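Local coordinates for Thiol:disulfide interchange protein (Proteus mirabilis, PDB 4OD7) that probably acts as a periplasmic dithiol oxidase of the DsbA family, introducing disulfide bonds into exported proteins, virulence factors among them, at residues 13-27 / 146-160. The protein carries 1 engineered substitution. Sequence-based numbering, arbitrary orientation.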
ATOM      1  N   ASN A  13      12.380 -15.121  -0.936  1.00 44.29           N
ATOM      2  CA  ASN A  13      11.344 -16.001  -0.381  1.00 43.68           C
ATOM      3  C   ASN A  13      10.961 -15.569   1.037  1.00 44.69           C
ATOM      4  O   ASN A  13      11.842 -15.260   1.828  1.00 47.39           O
ATOM      5  CB  ASN A  13      11.834 -17.456  -0.336  1.00 42.42           C
ATOM      6  CG  ASN A  13      11.968 -18.084  -1.707  1.00 45.03           C
ATOM      7  OD1 ASN A  13      12.922 -18.801  -1.962  1.00 52.29           O
ATOM      8  ND2 ASN A  13      11.031 -17.820  -2.594  1.00 45.86           N
ATOM      9  N   LEU A  14       9.682 -15.504   1.387  1.00 41.90           N
ATOM     10  CA  LEU A  14       9.378 -15.258   2.789  1.00 40.18           C
ATOM     11  C   LEU A  14       9.849 -16.456   3.578  1.00 43.94           C
ATOM     12  O   LEU A  14       9.623 -17.583   3.154  1.00 46.96           O
ATOM     13  CB  LEU A  14       7.889 -15.013   3.005  1.00 39.18           C
ATOM     14  CG  LEU A  14       7.416 -13.553   3.066  1.00 35.13           C
ATOM     15  CD1 LEU A  14       7.562 -12.838   1.762  1.00 33.52           C
ATOM     16  CD2 LEU A  14       5.951 -13.574   3.495  1.00 35.53           C
ATOM     17  N   SER A  15      10.447 -16.232   4.744  1.00 45.51           N
ATOM     18  CA  SER A  15      10.920 -17.340   5.579  1.00 51.57           C
ATOM     19  C   SER A  15       9.762 -18.130   6.234  1.00 49.05           C
ATOM     20  O   SER A  15       9.922 -19.308   6.527  1.00 51.63           O
ATOM     21  CB  SER A  15      11.922 -16.830   6.630  1.00 59.17           C
ATOM     22  OG  SER A  15      11.345 -15.930   7.565  1.00 61.92           O
ATOM     23  N   LYS A  16       8.620 -17.492   6.460  1.00 47.15           N
ATOM     24  CA  LYS A  16       7.435 -18.177   6.996  1.00 51.24           C
ATOM     25  C   LYS A  16       6.206 -17.678   6.251  1.00 49.07           C
ATOM     26  O   LYS A  16       5.569 -16.724   6.677  1.00 49.92           O
ATOM     27  CB  LYS A  16       7.248 -17.922   8.487  1.00 54.85           C
ATOM     28  CG  LYS A  16       6.223 -18.848   9.162  1.00 59.48           C
ATOM     29  CD  LYS A  16       6.016 -18.473  10.622  1.00 63.69           C
ATOM     30  CE  LYS A  16       7.315 -18.534  11.413  1.00 69.77           C
ATOM     31  NZ  LYS A  16       7.137 -18.173  12.844  1.00 71.93           N
ATOM     32  N   PRO A  17       5.821 -18.369   5.185  1.00 45.67           N
ATOM     33  CA  PRO A  17       4.761 -17.877   4.300  1.00 47.20           C
ATOM     34  C   PRO A  17       3.426 -17.719   4.957  1.00 42.28           C
ATOM     35  O   PRO A  17       3.232 -18.224   6.057  1.00 42.54           O
ATOM     36  CB  PRO A  17       4.647 -18.949   3.228  1.00 54.39           C
ATOM     37  CG  PRO A  17       5.381 -20.115   3.736  1.00 56.69           C
ATOM     38  CD  PRO A  17       6.252 -19.727   4.855  1.00 46.05           C
ATOM     39  N   VAL A  18       2.559 -16.942   4.321  1.00 39.53           N
ATOM     40  CA  VAL A  18       1.234 -16.660   4.857  1.00 34.69           C
ATOM     41  C   VAL A  18       0.159 -17.305   3.987  1.00 33.61           C
ATOM     42  O   VAL A  18      -0.077 -16.923   2.839  1.00 33.10           O
ATOM     43  CB  VAL A  18       0.982 -15.191   4.935  1.00 28.91           C
ATOM     44  CG1 VAL A  18      -0.438 -14.939   5.455  1.00 30.63           C
ATOM     45  CG2 VAL A  18       2.042 -14.578   5.809  1.00 27.74           C
ATOM     46  N   ALA A  19      -0.565 -18.204   4.616  1.00 37.22           N
ATOM     47  CA  ALA A  19      -1.666 -18.938   3.998  1.00 38.15           C
ATOM     48  C   ALA A  19      -2.940 -18.138   3.934  1.00 35.09           C
ATOM     49  O   ALA A  19      -3.199 -17.310   4.796  1.00 35.20           O
ATOM     50  CB  ALA A  19      -1.906 -20.232   4.749  1.00 39.43           C
ATOM     51  N   GLY A  20      -3.673 -18.309   2.847  1.00 35.71           N
ATOM     52  CA  GLY A  20      -4.941 -17.620   2.659  1.00 35.95           C
ATOM     53  C   GLY A  20      -4.766 -16.133   2.705  1.00 35.77           C
ATOM     54  O   GLY A  20      -5.597 -15.405   3.254  1.00 34.22           O
ATOM     55  N   ALA A  21      -3.640 -15.701   2.156  1.00 36.20           N
ATOM     56  CA  ALA A  21      -3.378 -14.300   1.918  1.00 31.17           C
ATOM     57  C   ALA A  21      -3.893 -13.987   0.537  1.00 31.18           C
ATOM     58  O   ALA A  21      -3.978 -14.873  -0.300  1.00 34.12           O
ATOM     59  CB  ALA A  21      -1.891 -13.985   2.027  1.00 25.44           C
ATOM     60  N   PRO A  22      -4.241 -12.729   0.284  1.00 26.87           N
ATOM     61  CA  PRO A  22      -4.513 -12.287  -1.083  1.00 25.40           C
ATOM     62  C   PRO A  22      -3.346 -12.608  -2.034  1.00 25.72           C
ATOM     63  O   PRO A  22      -2.220 -12.801  -1.555  1.00 26.63           O
ATOM     64  CB  PRO A  22      -4.690 -10.786  -0.918  1.00 21.74           C
ATOM     65  CG  PRO A  22      -5.095 -10.618   0.460  1.00 20.46           C
ATOM     66  CD  PRO A  22      -4.419 -11.640   1.251  1.00 21.88           C
ATOM     67  N   GLN A  23      -3.585 -12.668  -3.342  1.00 25.21           N
ATOM     68  CA  GLN A  23      -2.504 -13.046  -4.294  1.00 28.41           C
ATOM     69  C   GLN A  23      -1.405 -11.935  -4.335  1.00 26.94           C
ATOM     70  O   GLN A  23      -0.208 -12.208  -4.535  1.00 26.53           O
ATOM     71  CB  GLN A  23      -3.061 -13.289  -5.690  1.00 37.17           C
ATOM     72  CG  GLN A  23      -3.616 -14.666  -5.935  1.00 65.45           C
ATOM     73  CD  GLN A  23      -4.405 -14.713  -7.219  1.00 62.21           C
ATOM     74  OE1 GLN A  23      -5.549 -14.260  -7.267  1.00 64.18           O
ATOM     75  NE2 GLN A  23      -3.787 -15.209  -8.282  1.00 41.97           N
ATOM     76  N   VAL A  24      -1.848 -10.685  -4.205  1.00 26.16           N
ATOM     77  CA  VAL A  24      -0.933  -9.543  -4.061  1.00 25.21           C
ATOM     78  C   VAL A  24      -1.273  -8.685  -2.807  1.00 21.47           C
ATOM     79  O   VAL A  24      -2.389  -8.200  -2.670  1.00 21.09           O
ATOM     80  CB  VAL A  24      -0.942  -8.634  -5.315  1.00 25.28           C
ATOM     81  CG1 VAL A  24       0.083  -7.515  -5.141  1.00 23.30           C
ATOM     82  CG2 VAL A  24      -0.600  -9.418  -6.575  1.00 24.28           C
ATOM     83  N   VAL A  25      -0.310  -8.502  -1.901  1.00 20.05           N
ATOM     84  CA  VAL A  25      -0.484  -7.614  -0.752  1.00 18.23           C
ATOM     85  C   VAL A  25       0.566  -6.482  -0.787  1.00 19.12           C
ATOM     86  O   VAL A  25       1.762  -6.727  -0.704  1.00 21.66           O
ATOM     87  CB  VAL A  25      -0.351  -8.325   0.589  1.00 19.03           C
ATOM     88  CG1 VAL A  25      -0.700  -7.348   1.718  1.00 19.43           C
ATOM     89  CG2 VAL A  25      -1.261  -9.574   0.651  1.00 19.57           C
ATOM     90  N   GLU A  26       0.066  -5.258  -0.889  1.00 17.33           N
ATOM     91  CA  GLU A  26       0.819  -4.012  -0.886  1.00 15.73           C
ATOM     92  C   GLU A  26       0.875  -3.432   0.548  1.00 17.82           C
ATOM     93  O   GLU A  26      -0.124  -3.435   1.258  1.00 15.56           O
ATOM     94  CB  GLU A  26       0.118  -3.050  -1.836  1.00 17.33           C
ATOM     95  CG  GLU A  26       0.085  -3.465  -3.298  1.00 18.26           C
ATOM     96  CD  GLU A  26      -0.709  -2.498  -4.225  1.00 20.98           C
ATOM     97  OE1 GLU A  26      -0.965  -1.353  -3.869  1.00 17.67           O
ATOM     98  OE2 GLU A  26      -1.204  -2.916  -5.293  1.00 23.31           O
ATOM     99  N   PHE A  27       2.047  -2.951   0.969  1.00 16.63           N
ATOM    100  CA  PHE A  27       2.240  -2.298   2.259  1.00 14.86           C
ATOM    101  C   PHE A  27       2.804  -0.884   2.043  1.00 15.27           C
ATOM    102  O   PHE A  27       3.812  -0.706   1.353  1.00 15.02           O
ATOM    103  CB  PHE A  27       3.198  -3.117   3.100  1.00 16.88           C
ATOM    104  CG  PHE A  27       2.681  -4.474   3.454  1.00 15.61           C
ATOM    105  CD1 PHE A  27       1.965  -4.688   4.607  1.00 17.66           C
ATOM    106  CD2 PHE A  27       2.957  -5.559   2.644  1.00 16.39           C
ATOM    107  CE1 PHE A  27       1.512  -5.981   4.911  1.00 17.25           C
ATOM    108  CE2 PHE A  27       2.501  -6.827   2.956  1.00 18.06           C
ATOM    109  CZ  PHE A  27       1.788  -7.036   4.077  1.00 17.38           C
ATOM    110  N   PHE A 146       3.642 -10.906   7.473  1.00 25.13           N
ATOM    111  CA  PHE A 146       4.470 -10.751   6.301  1.00 25.57           C
ATOM    112  C   PHE A 146       5.828 -10.117   6.677  1.00 25.87           C
ATOM    113  O   PHE A 146       6.649  -9.856   5.804  1.00 26.64           O
ATOM    114  CB  PHE A 146       3.735  -9.922   5.246  1.00 23.12           C
ATOM    115  CG  PHE A 146       2.566 -10.619   4.622  1.00 26.77           C
ATOM    116  CD1 PHE A 146       2.645 -11.065   3.324  1.00 33.89           C
ATOM    117  CD2 PHE A 146       1.399 -10.837   5.322  1.00 28.72           C
ATOM    118  CE1 PHE A 146       1.582 -11.717   2.728  1.00 36.78           C
ATOM    119  CE2 PHE A 146       0.342 -11.474   4.735  1.00 34.20           C
ATOM    120  CZ  PHE A 146       0.439 -11.922   3.432  1.00 36.94           C
ATOM    121  N   GLN A 147       6.055  -9.908   7.975  1.00 25.19           N
ATOM    122  CA  GLN A 147       7.280  -9.295   8.499  1.00 24.66           C
ATOM    123  C   GLN A 147       7.697  -8.022   7.761  1.00 24.91           C
ATOM    124  O   GLN A 147       8.815  -7.921   7.228  1.00 24.63           O
ATOM    125  CB  GLN A 147       8.433 -10.305   8.456  1.00 31.70           C
ATOM    126  N   ILE A 148       6.796  -7.046   7.734  1.00 23.78           N
ATOM    127  CA  ILE A 148       7.031  -5.805   7.001  1.00 19.55           C
ATOM    128  C   ILE A 148       7.630  -4.807   7.932  1.00 20.11           C
ATOM    129  O   ILE A 148       7.007  -4.432   8.914  1.00 23.95           O
ATOM    130  CB  ILE A 148       5.749  -5.253   6.397  1.00 19.57           C
ATOM    131  CG1 ILE A 148       5.077  -6.333   5.547  1.00 18.40           C
ATOM    132  CG2 ILE A 148       6.023  -3.929   5.611  1.00 16.54           C
ATOM    133  CD1 ILE A 148       5.949  -6.864   4.455  1.00 23.39           C
ATOM    134  N   ASN A 149       8.850  -4.395   7.610  1.00 20.25           N
ATOM    135  CA  ASN A 149       9.614  -3.479   8.436  1.00 31.31           C
ATOM    136  C   ASN A 149       9.893  -2.178   7.718  1.00 25.25           C
ATOM    137  O   ASN A 149      10.373  -1.246   8.327  1.00 22.30           O
ATOM    138  CB  ASN A 149      10.966  -4.107   8.809  1.00 44.62           C
ATOM    139  CG  ASN A 149      10.848  -5.251   9.796  1.00 56.40           C
ATOM    140  OD1 ASN A 149      10.055  -5.208  10.740  1.00 59.12           O
ATOM    141  ND2 ASN A 149      11.653  -6.289   9.582  1.00 62.29           N
ATOM    142  N   GLY A 150       9.598  -2.145   6.424  1.00 22.88           N
ATOM    143  CA  GLY A 150       9.862  -1.008   5.595  1.00 19.54           C
ATOM    144  C   GLY A 150       8.858  -0.979   4.475  1.00 19.12           C
ATOM    145  O   GLY A 150       8.304  -2.004   4.092  1.00 20.39           O
ATOM    146  N   VAL A 151       8.611   0.218   3.962  1.00 19.17           N
ATOM    147  CA  VAL A 151       7.642   0.437   2.913  1.00 15.88           C
ATOM    148  C   VAL A 151       8.204   1.397   1.889  1.00 14.23           C
ATOM    149  O   VAL A 151       8.985   2.286   2.209  1.00 14.60           O
ATOM    150  CB  VAL A 151       6.310   1.029   3.437  1.00 15.93           C
ATOM    151  CG1 VAL A 151       5.492  -0.029   4.179  1.00 14.98           C
ATOM    152  CG2 VAL A 151       6.541   2.278   4.288  1.00 13.89           C
ATOM    153  N   PRO A 152       7.742   1.291   0.649  1.00 15.10           N
ATOM    154  CA  PRO A 152       6.724   0.414   0.050  1.00 15.71           C
ATOM    155  C   PRO A 152       7.158  -1.061   0.007  1.00 15.36           C
ATOM    156  O   PRO A 152       8.337  -1.334  -0.101  1.00 18.04           O
ATOM    157  CB  PRO A 152       6.590   1.009  -1.350  1.00 17.28           C
ATOM    158  CG  PRO A 152       7.818   1.694  -1.640  1.00 16.36           C
ATOM    159  CD  PRO A 152       8.301   2.233  -0.345  1.00 17.47           C
ATOM    160  N   ALA A 153       6.240  -2.000   0.135  1.00 18.12           N
ATOM    161  CA  ALA A 153       6.603  -3.414   0.053  1.00 18.81           C
ATOM    162  C   ALA A 153       5.458  -4.186  -0.577  1.00 18.62           C
ATOM    163  O   ALA A 153       4.339  -3.803  -0.393  1.00 18.28           O
ATOM    164  CB  ALA A 153       6.909  -3.944   1.420  1.00 21.26           C
ATOM    165  N   MET A 154       5.734  -5.261  -1.313  1.00 19.08           N
ATOM    166  CA  MET A 154       4.672  -6.065  -1.958  1.00 19.24           C
ATOM    167  C   MET A 154       5.063  -7.548  -1.831  1.00 22.41           C
ATOM    168  O   MET A 154       6.230  -7.913  -1.996  1.00 23.93           O
ATOM    169  CB  MET A 154       4.496  -5.649  -3.437  1.00 19.52           C
ATOM    170  CG  MET A 154       3.294  -6.178  -4.167  1.00 23.16           C
ATOM    171  SD  MET A 154       3.243  -5.719  -5.913  1.00 27.93           S
ATOM    172  CE  MET A 154       2.921  -3.975  -5.829  1.00 21.71           C
ATOM    173  N   VAL A 155       4.123  -8.382  -1.418  1.00 21.62           N
ATOM    174  CA  VAL A 155       4.385  -9.806  -1.261  1.00 26.60           C
ATOM    175  C   VAL A 155       3.407 -10.584  -2.116  1.00 28.42           C
ATOM    176  O   VAL A 155       2.233 -10.213  -2.187  1.00 28.38           O
ATOM    177  CB  VAL A 155       4.309 -10.224   0.178  1.00 27.60           C
ATOM    178  CG1 VAL A 155       4.607 -11.716   0.299  1.00 28.48           C
ATOM    179  CG2 VAL A 155       5.309  -9.383   0.967  1.00 26.63           C
ATOM    180  N   ILE A 156       3.884 -11.615  -2.808  1.00 28.12           N
ATOM    181  CA  ILE A 156       3.024 -12.330  -3.746  1.00 31.36           C
ATOM    182  C   ILE A 156       2.790 -13.770  -3.313  1.00 32.00           C
ATOM    183  O   ILE A 156       3.722 -14.444  -2.923  1.00 35.42           O
ATOM    184  CB  ILE A 156       3.629 -12.270  -5.133  1.00 34.81           C
ATOM    185  CG1 ILE A 156       3.655 -10.802  -5.569  1.00 38.61           C
ATOM    186  CG2 ILE A 156       2.825 -13.100  -6.106  1.00 37.47           C
ATOM    187  CD1 ILE A 156       4.480 -10.535  -6.760  1.00 43.91           C
ATOM    188  N   ASP A 157       1.526 -14.206  -3.368  1.00 30.09           N
ATOM    189  CA  ASP A 157       1.113 -15.550  -2.959  1.00 35.15           C
ATOM    190  C   ASP A 157       1.518 -15.913  -1.531  1.00 33.56           C
ATOM    191  O   ASP A 157       1.582 -17.110  -1.171  1.00 33.55           O
ATOM    192  CB  ASP A 157       1.652 -16.581  -3.948  1.00 42.48           C
ATOM    193  CG  ASP A 157       1.005 -16.451  -5.311  1.00 48.17           C
ATOM    194  OD1 ASP A 157      -0.187 -16.062  -5.363  1.00 47.87           O
ATOM    195  OD2 ASP A 157       1.691 -16.706  -6.326  1.00 54.45           O
ATOM    196  N   GLY A 158       1.714 -14.879  -0.712  1.00 30.47           N
ATOM    197  CA  GLY A 158       2.139 -15.042   0.665  1.00 29.34           C
ATOM    198  C   GLY A 158       3.506 -15.682   0.801  1.00 31.28           C
ATOM    199  O   GLY A 158       3.890 -16.091   1.892  1.00 32.93           O
ATOM    200  N   LYS A 159       4.258 -15.736  -0.298  1.00 38.38           N
ATOM    201  CA  LYS A 159       5.490 -16.544  -0.366  1.00 42.19           C
ATOM    202  C   LYS A 159       6.698 -15.792  -0.962  1.00 40.23           C
ATOM    203  O   LYS A 159       7.826 -16.064  -0.553  1.00 41.67           O
ATOM    204  CB  LYS A 159       5.258 -17.872  -1.126  1.00 44.70           C
ATOM    205  CG  LYS A 159       5.110 -17.812  -2.635  1.00 42.76           C
ATOM    206  CD  LYS A 159       4.949 -19.241  -3.204  1.00 44.12           C
ATOM    207  CE  LYS A 159       3.784 -19.347  -4.201  1.00 46.81           C
ATOM    208  NZ  LYS A 159       3.690 -20.658  -4.941  1.00 48.69           N
ATOM    209  N   TYR A 160       6.485 -14.862  -1.893  1.00 34.31           N
ATOM    210  CA  TYR A 160       7.601 -14.153  -2.531  1.00 35.57           C
ATOM    211  C   TYR A 160       7.578 -12.675  -2.204  1.00 44.72           C
ATOM    212  O   TYR A 160       6.589 -12.011  -2.463  1.00 46.71           O
ATOM    213  CB  TYR A 160       7.569 -14.285  -4.058  1.00 34.71           C
ATOM    214  CG  TYR A 160       7.464 -15.693  -4.621  1.00 41.12           C
ATOM    215  CD1 TYR A 160       8.498 -16.604  -4.438  1.00 43.45           C
ATOM    216  CD2 TYR A 160       6.339 -16.110  -5.342  1.00 42.60           C
ATOM    217  CE1 TYR A 160       8.430 -17.886  -4.961  1.00 42.10           C
ATOM    218  CE2 TYR A 160       6.261 -17.401  -5.870  1.00 43.24           C
ATOM    219  CZ  TYR A 160       7.314 -18.289  -5.671  1.00 43.14           C
ATOM    220  OH  TYR A 160       7.271 -19.583  -6.175  1.00 46.80           O
TER
HETATM  221  O   HOH W   1       0.566 -12.006  -1.231  1.00 23.53           O
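The Phe146 ring is the bump, and the loop 14-21 with Val25 forms the hollow that receives it. Val18 covers one ring face, its CG2 3.8 Å from the centroid of the Phe146 ring, while Ala21 CB meets the ring edge at CZ (3.4 Å). With CG beside the backbone N (chi1 -70°), Phe146 turns its ring into this hollow and leaves its CB to Phe27 CZ; the two rings meet obliquely, planes 52° apart. Ile148 covers the next ring by a CH-pi contact, CG1 over the centre of the Phe27 ring, 3.4 Å from its centroid. Leu14 and Val155 reach tip to tip, CD1 to CG1 tight at 3.5 Å. On the face of Val24 and Glu26, Met154 lays CG and SD against Val24 CG1 and its bent end beside Glu26, whose carboxylate is salt-bridged to Arg60; helix 172-187 packs over Met154 and Ile156. Between the strands, Val25 and Val155 exchange two backbone hydrogen bonds, Val25 N to Val155 O nearly straight (173°). Where the chains part, a water accepts from Gly158 N and sits close to Pro22 O and Val155 O, and Gly158 O accepts from Val18 N (2.9 Å). Lys159 and Tyr160 opposite Ile156 make a classic beta bulge. A cis-proline, here Pro152 after the peptide-binding backbone of Val151, leading into a strand antiparallel to 24-27, is characteristic of the thioredoxin fold.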